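Local coordinates for adenylate kinase (Schistosoma mansoni, PDB 3UMF), which catalyses the reversible transfer of a phosphate group between adenine nucleotides, interconverting ATP and AMP with two molecules of ADP, at residues L26-S40 and F126-F139. Sequence-based numbering, arbitrary orientation.
Sequences LAKAKVIFVLGGPGS and FEKEVCPCLCVINF
Phe33 reaches back from strand 30-35 to Phe126, in the last turn of helix 120-129. Its CB lies 3.9 Å from Val136 CG2 of the adjoining strand. With CG anti to the carbonyl carbon (chi1 -69°), the ring swings back past Cys133, so that CD2 and CE2 lie under that residue and its CB sits over one face. Cys133 CB is 3.9 Å from the centroid of the Phe33 ring, a CH-pi contact, while Cys133 SG approaches the same ring obliquely. At the tip, CE1 and CZ push edge-on into the face of Phe126, CZ reaching Phe126 CD1 at 3.4 Å with the ring planes at 74°, a T-shaped stack. Val130 CB covers the opposite face of Phe126, and Val31 CG1 also touches that ring. Strands 30-35 and 135-140 are parallel neighbours in the five-stranded 2-3-1-4-5 sheet of the adenylate kinase core, and the glycine-rich loop that follows Leu35, from Gly36 through Ser40 toward Lys42, is the P-loop of this kinase family. Backbone bonds alternate between the strands; Leu35 N gives Ile137 O a nearly straight one of 2.9 Å, and Leu35 O accepts from Phe139 N. Beyond them, a water bridges Gly37 N and Phe139 O. On the sheet face of Ile32 and Val34, Ile32 CG2 meets Ile137 CD1 at 3.6 Å, while Val34 CG1 comes in at the edge of the Phe139 ring, 3.7 Å from CE2.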
loop_
_atom_site.group_PDB
_atom_site.type_symbol
_atom_site.label_atom_id
_atom_site.label_comp_id
_atom_site.label_asym_id
_atom_site.label_seq_id
_atom_site.Cartn_x
_atom_site.Cartn_y
_atom_site.Cartn_z
ATOM N N LEU A 26 16.127 -0.335 12.449
ATOM C CA LEU A 26 15.082 0.367 11.725
ATOM C C LEU A 26 14.852 1.745 12.336
ATOM O O LEU A 26 13.718 2.117 12.640
ATOM C CB LEU A 26 13.784 -0.439 11.775
ATOM C CG LEU A 26 13.830 -1.883 11.272
ATOM C CD1 LEU A 26 12.564 -2.625 11.673
ATOM C CD2 LEU A 26 14.011 -1.917 9.765
ATOM N N ALA A 27 15.934 2.492 12.525
ATOM C CA ALA A 27 15.849 3.848 13.051
ATOM C C ALA A 27 16.004 4.821 11.898
ATOM O O ALA A 27 15.455 5.925 11.913
ATOM C CB ALA A 27 16.927 4.081 14.095
ATOM N N LYS A 28 16.759 4.393 10.895
ATOM C CA LYS A 28 16.977 5.184 9.694
ATOM C C LYS A 28 15.823 5.039 8.695
ATOM O O LYS A 28 15.691 5.842 7.774
ATOM C CB LYS A 28 18.306 4.774 9.036
ATOM N N ALA A 29 14.979 4.029 8.897
ATOM C CA ALA A 29 13.915 3.692 7.949
ATOM C C ALA A 29 12.863 4.783 7.752
ATOM O O ALA A 29 12.331 5.337 8.715
ATOM C CB ALA A 29 13.235 2.385 8.351
ATOM N N LYS A 30 12.579 5.080 6.485
ATOM C CA LYS A 30 11.505 5.988 6.099
ATOM C C LYS A 30 10.434 5.193 5.368
ATOM O O LYS A 30 10.671 4.682 4.273
ATOM C CB LYS A 30 12.049 7.089 5.190
ATOM C CG LYS A 30 12.997 8.054 5.877
ATOM C CD LYS A 30 13.875 8.752 4.858
ATOM C CE LYS A 30 14.136 10.198 5.234
ATOM N NZ LYS A 30 14.423 11.015 4.021
ATOM N N VAL A 31 9.255 5.094 5.973
ATOM C CA VAL A 31 8.196 4.242 5.444
ATOM C C VAL A 31 7.068 5.042 4.808
ATOM O O VAL A 31 6.489 5.934 5.433
ATOM C CB VAL A 31 7.612 3.333 6.542
ATOM C CG1 VAL A 31 6.392 2.583 6.030
ATOM C CG2 VAL A 31 8.673 2.366 7.038
ATOM N N ILE A 32 6.761 4.718 3.558
ATOM C CA ILE A 32 5.687 5.378 2.836
ATOM C C ILE A 32 4.548 4.401 2.570
ATOM O O ILE A 32 4.674 3.489 1.750
ATOM C CB ILE A 32 6.196 5.935 1.494
ATOM C CG1 ILE A 32 7.340 6.924 1.736
ATOM C CG2 ILE A 32 5.064 6.596 0.720
ATOM C CD1 ILE A 32 8.129 7.254 0.490
ATOM N N PHE A 33 3.440 4.582 3.276
ATOM C CA PHE A 33 2.241 3.797 3.016
ATOM C C PHE A 33 1.605 4.279 1.710
ATOM O O PHE A 33 1.506 5.483 1.471
ATOM C CB PHE A 33 1.247 3.952 4.170
ATOM C CG PHE A 33 1.697 3.310 5.462
ATOM C CD1 PHE A 33 2.528 2.200 5.460
ATOM C CD2 PHE A 33 1.271 3.815 6.684
ATOM C CE1 PHE A 33 2.926 1.610 6.652
ATOM C CE2 PHE A 33 1.665 3.227 7.878
ATOM C CZ PHE A 33 2.496 2.125 7.859
ATOM N N VAL A 34 1.180 3.346 0.864
ATOM C CA VAL A 34 0.519 3.704 -0.391
ATOM C C VAL A 34 -0.879 3.093 -0.484
ATOM O O VAL A 34 -1.049 1.872 -0.393
ATOM C CB VAL A 34 1.360 3.289 -1.620
ATOM C CG1 VAL A 34 0.637 3.657 -2.910
ATOM C CG2 VAL A 34 2.725 3.953 -1.570
ATOM N N LEU A 35 -1.876 3.954 -0.663
ATOM C CA LEU A 35 -3.265 3.522 -0.773
ATOM C C LEU A 35 -3.867 3.907 -2.120
ATOM O O LEU A 35 -3.558 4.963 -2.670
ATOM C CB LEU A 35 -4.105 4.136 0.354
ATOM C CG LEU A 35 -3.951 3.512 1.744
ATOM C CD1 LEU A 35 -4.893 4.186 2.728
ATOM C CD2 LEU A 35 -4.213 2.013 1.685
ATOM N N GLY A 36 -4.730 3.044 -2.644
ATOM C CA GLY A 36 -5.401 3.305 -3.902
ATOM C C GLY A 36 -6.334 2.177 -4.291
ATOM O O GLY A 36 -5.931 1.013 -4.346
ATOM N N GLY A 37 -7.589 2.522 -4.563
ATOM C CA GLY A 37 -8.580 1.531 -4.933
ATOM C C GLY A 37 -8.658 1.348 -6.434
ATOM O O GLY A 37 -7.737 1.736 -7.155
ATOM N N PRO A 38 -9.760 0.748 -6.916
ATOM C CA PRO A 38 -9.973 0.527 -8.352
ATOM C C PRO A 38 -9.957 1.852 -9.114
ATOM O O PRO A 38 -10.614 2.805 -8.688
ATOM C CB PRO A 38 -11.374 -0.093 -8.407
ATOM C CG PRO A 38 -11.579 -0.696 -7.044
ATOM C CD PRO A 38 -10.875 0.232 -6.101
ATOM N N GLY A 39 -9.199 1.918 -10.205
ATOM C CA GLY A 39 -9.118 3.128 -11.006
ATOM C C GLY A 39 -8.068 4.137 -10.569
ATOM O O GLY A 39 -7.853 5.139 -11.251
ATOM N N SER A 40 -7.409 3.882 -9.440
ATOM C CA SER A 40 -6.421 4.818 -8.901
ATOM C C SER A 40 -5.132 4.866 -9.717
ATOM O O SER A 40 -4.483 5.910 -9.806
ATOM C CB SER A 40 -6.083 4.466 -7.449
ATOM O OG SER A 40 -5.397 3.229 -7.377
ATOM N N PHE A 126 1.611 -1.429 13.100
ATOM C CA PHE A 126 2.840 -1.347 12.316
ATOM C C PHE A 126 3.784 -0.335 12.939
ATOM O O PHE A 126 4.962 -0.616 13.154
ATOM C CB PHE A 126 2.547 -0.951 10.863
ATOM C CG PHE A 126 3.781 -0.844 10.002
ATOM C CD1 PHE A 126 4.522 0.329 9.956
ATOM C CD2 PHE A 126 4.199 -1.919 9.236
ATOM C CE1 PHE A 126 5.658 0.424 9.168
ATOM C CE2 PHE A 126 5.333 -1.828 8.444
ATOM C CZ PHE A 126 6.062 -0.656 8.411
ATOM N N GLU A 127 3.257 0.850 13.225
ATOM C CA GLU A 127 4.061 1.925 13.788
ATOM C C GLU A 127 4.568 1.579 15.188
ATOM O O GLU A 127 5.615 2.066 15.607
ATOM C CB GLU A 127 3.272 3.236 13.794
ATOM C CG GLU A 127 2.810 3.665 12.411
ATOM C CD GLU A 127 2.078 4.989 12.419
ATOM O OE1 GLU A 127 0.908 5.021 12.857
ATOM O OE2 GLU A 127 2.670 5.998 11.983
ATOM N N LYS A 128 3.835 0.729 15.902
ATOM C CA LYS A 128 4.260 0.284 17.226
ATOM C C LYS A 128 5.346 -0.782 17.124
ATOM O O LYS A 128 6.431 -0.635 17.685
ATOM C CB LYS A 128 3.072 -0.270 18.023
ATOM C CG LYS A 128 3.453 -0.848 19.386
ATOM C CD LYS A 128 2.293 -1.588 20.057
ATOM C CE LYS A 128 2.297 -3.075 19.720
ATOM N NZ LYS A 128 1.096 -3.482 18.937
ATOM N N GLU A 129 5.042 -1.847 16.390
ATOM C CA GLU A 129 5.906 -3.019 16.300
ATOM C C GLU A 129 7.115 -2.816 15.387
ATOM O O GLU A 129 8.140 -3.473 15.557
ATOM C CB GLU A 129 5.099 -4.225 15.808
ATOM C CG GLU A 129 3.904 -4.582 16.676
ATOM C CD GLU A 129 4.222 -5.657 17.692
ATOM O OE1 GLU A 129 5.132 -5.443 18.520
ATOM O OE2 GLU A 129 3.564 -6.719 17.660
ATOM N N VAL A 130 6.997 -1.921 14.409
ATOM C CA VAL A 130 8.088 -1.704 13.458
ATOM C C VAL A 130 8.677 -0.296 13.573
ATOM O O VAL A 130 9.684 -0.095 14.250
ATOM C CB VAL A 130 7.642 -1.974 12.001
ATOM C CG1 VAL A 130 8.857 -2.108 11.095
ATOM C CG2 VAL A 130 6.793 -3.232 11.932
ATOM N N CYS A 131 8.048 0.669 12.909
ATOM C CA CYS A 131 8.453 2.068 13.010
ATOM C C CYS A 131 7.344 2.975 12.484
ATOM O O CYS A 131 6.542 2.554 11.649
ATOM C CB CYS A 131 9.760 2.319 12.251
ATOM S SG CYS A 131 9.658 2.080 10.471
ATOM N N PRO A 132 7.284 4.221 12.986
ATOM C CA PRO A 132 6.280 5.181 12.509
ATOM C C PRO A 132 6.472 5.468 11.025
ATOM O O PRO A 132 7.607 5.472 10.545
ATOM C CB PRO A 132 6.585 6.438 13.329
ATOM C CG PRO A 132 7.267 5.933 14.558
ATOM C CD PRO A 132 8.091 4.772 14.090
ATOM N N CYS A 133 5.385 5.696 10.302
ATOM C CA CYS A 133 5.507 5.969 8.880
ATOM C C CYS A 133 5.945 7.412 8.646
ATOM O O CYS A 133 5.747 8.281 9.498
ATOM C CB CYS A 133 4.197 5.668 8.143
ATOM S SG CYS A 133 2.893 6.887 8.361
ATOM N N LEU A 134 6.566 7.654 7.500
ATOM C CA LEU A 134 6.934 9.005 7.111
ATOM C C LEU A 134 5.696 9.750 6.623
ATOM O O LEU A 134 5.419 10.871 7.050
ATOM C CB LEU A 134 7.999 8.962 6.015
ATOM C CG LEU A 134 8.359 10.293 5.358
ATOM C CD1 LEU A 134 8.982 11.253 6.364
ATOM C CD2 LEU A 134 9.293 10.055 4.186
ATOM N N CYS A 135 4.950 9.108 5.730
ATOM C CA CYS A 135 3.719 9.678 5.198
ATOM C C CYS A 135 2.868 8.607 4.531
ATOM O O CYS A 135 3.295 7.459 4.388
ATOM C CB CYS A 135 4.033 10.795 4.194
ATOM S SG CYS A 135 4.911 10.253 2.704
ATOM N N VAL A 136 1.661 8.994 4.138
ATOM C CA VAL A 136 0.768 8.127 3.394
ATOM C C VAL A 136 0.429 8.804 2.074
ATOM O O VAL A 136 0.052 9.975 2.052
ATOM C CB VAL A 136 -0.538 7.867 4.176
ATOM C CG1 VAL A 136 -1.482 6.982 3.372
ATOM C CG2 VAL A 136 -0.233 7.239 5.528
ATOM N N ILE A 137 0.590 8.082 0.973
ATOM C CA ILE A 137 0.153 8.588 -0.323
ATOM C C ILE A 137 -1.202 7.983 -0.648
ATOM O O ILE A 137 -1.331 6.766 -0.804
ATOM C CB ILE A 137 1.147 8.239 -1.451
ATOM C CG1 ILE A 137 2.562 8.674 -1.069
ATOM C CG2 ILE A 137 0.731 8.910 -2.750
ATOM C CD1 ILE A 137 3.604 8.329 -2.114
ATOM N N ASN A 138 -2.216 8.832 -0.726
ATOM C CA ASN A 138 -3.552 8.390 -1.089
ATOM C C ASN A 138 -3.861 8.795 -2.524
ATOM O O ASN A 138 -4.093 9.971 -2.803
ATOM C CB ASN A 138 -4.589 8.987 -0.129
ATOM C CG ASN A 138 -6.007 8.534 -0.437
ATOM O OD1 ASN A 138 -6.222 7.494 -1.063
ATOM N ND2 ASN A 138 -6.985 9.318 0.008
ATOM N N PHE A 139 -3.841 7.825 -3.435
ATOM C CA PHE A 139 -4.184 8.076 -4.833
ATOM C C PHE A 139 -5.700 8.073 -4.989
ATOM O O PHE A 139 -6.316 7.020 -5.172
ATOM C CB PHE A 139 -3.548 7.028 -5.751
ATOM C CG PHE A 139 -2.056 7.168 -5.888
ATOM C CD1 PHE A 139 -1.511 8.197 -6.637
ATOM C CD2 PHE A 139 -1.197 6.268 -5.273
ATOM C CE1 PHE A 139 -0.139 8.330 -6.768
ATOM C CE2 PHE A 139 0.176 6.395 -5.401
ATOM C CZ PHE A 139 0.705 7.430 -6.149
HETATM O O HOH W 1 9.191 6.128 8.637
HETATM O O HOH W 2 -8.253 5.379 -4.463
#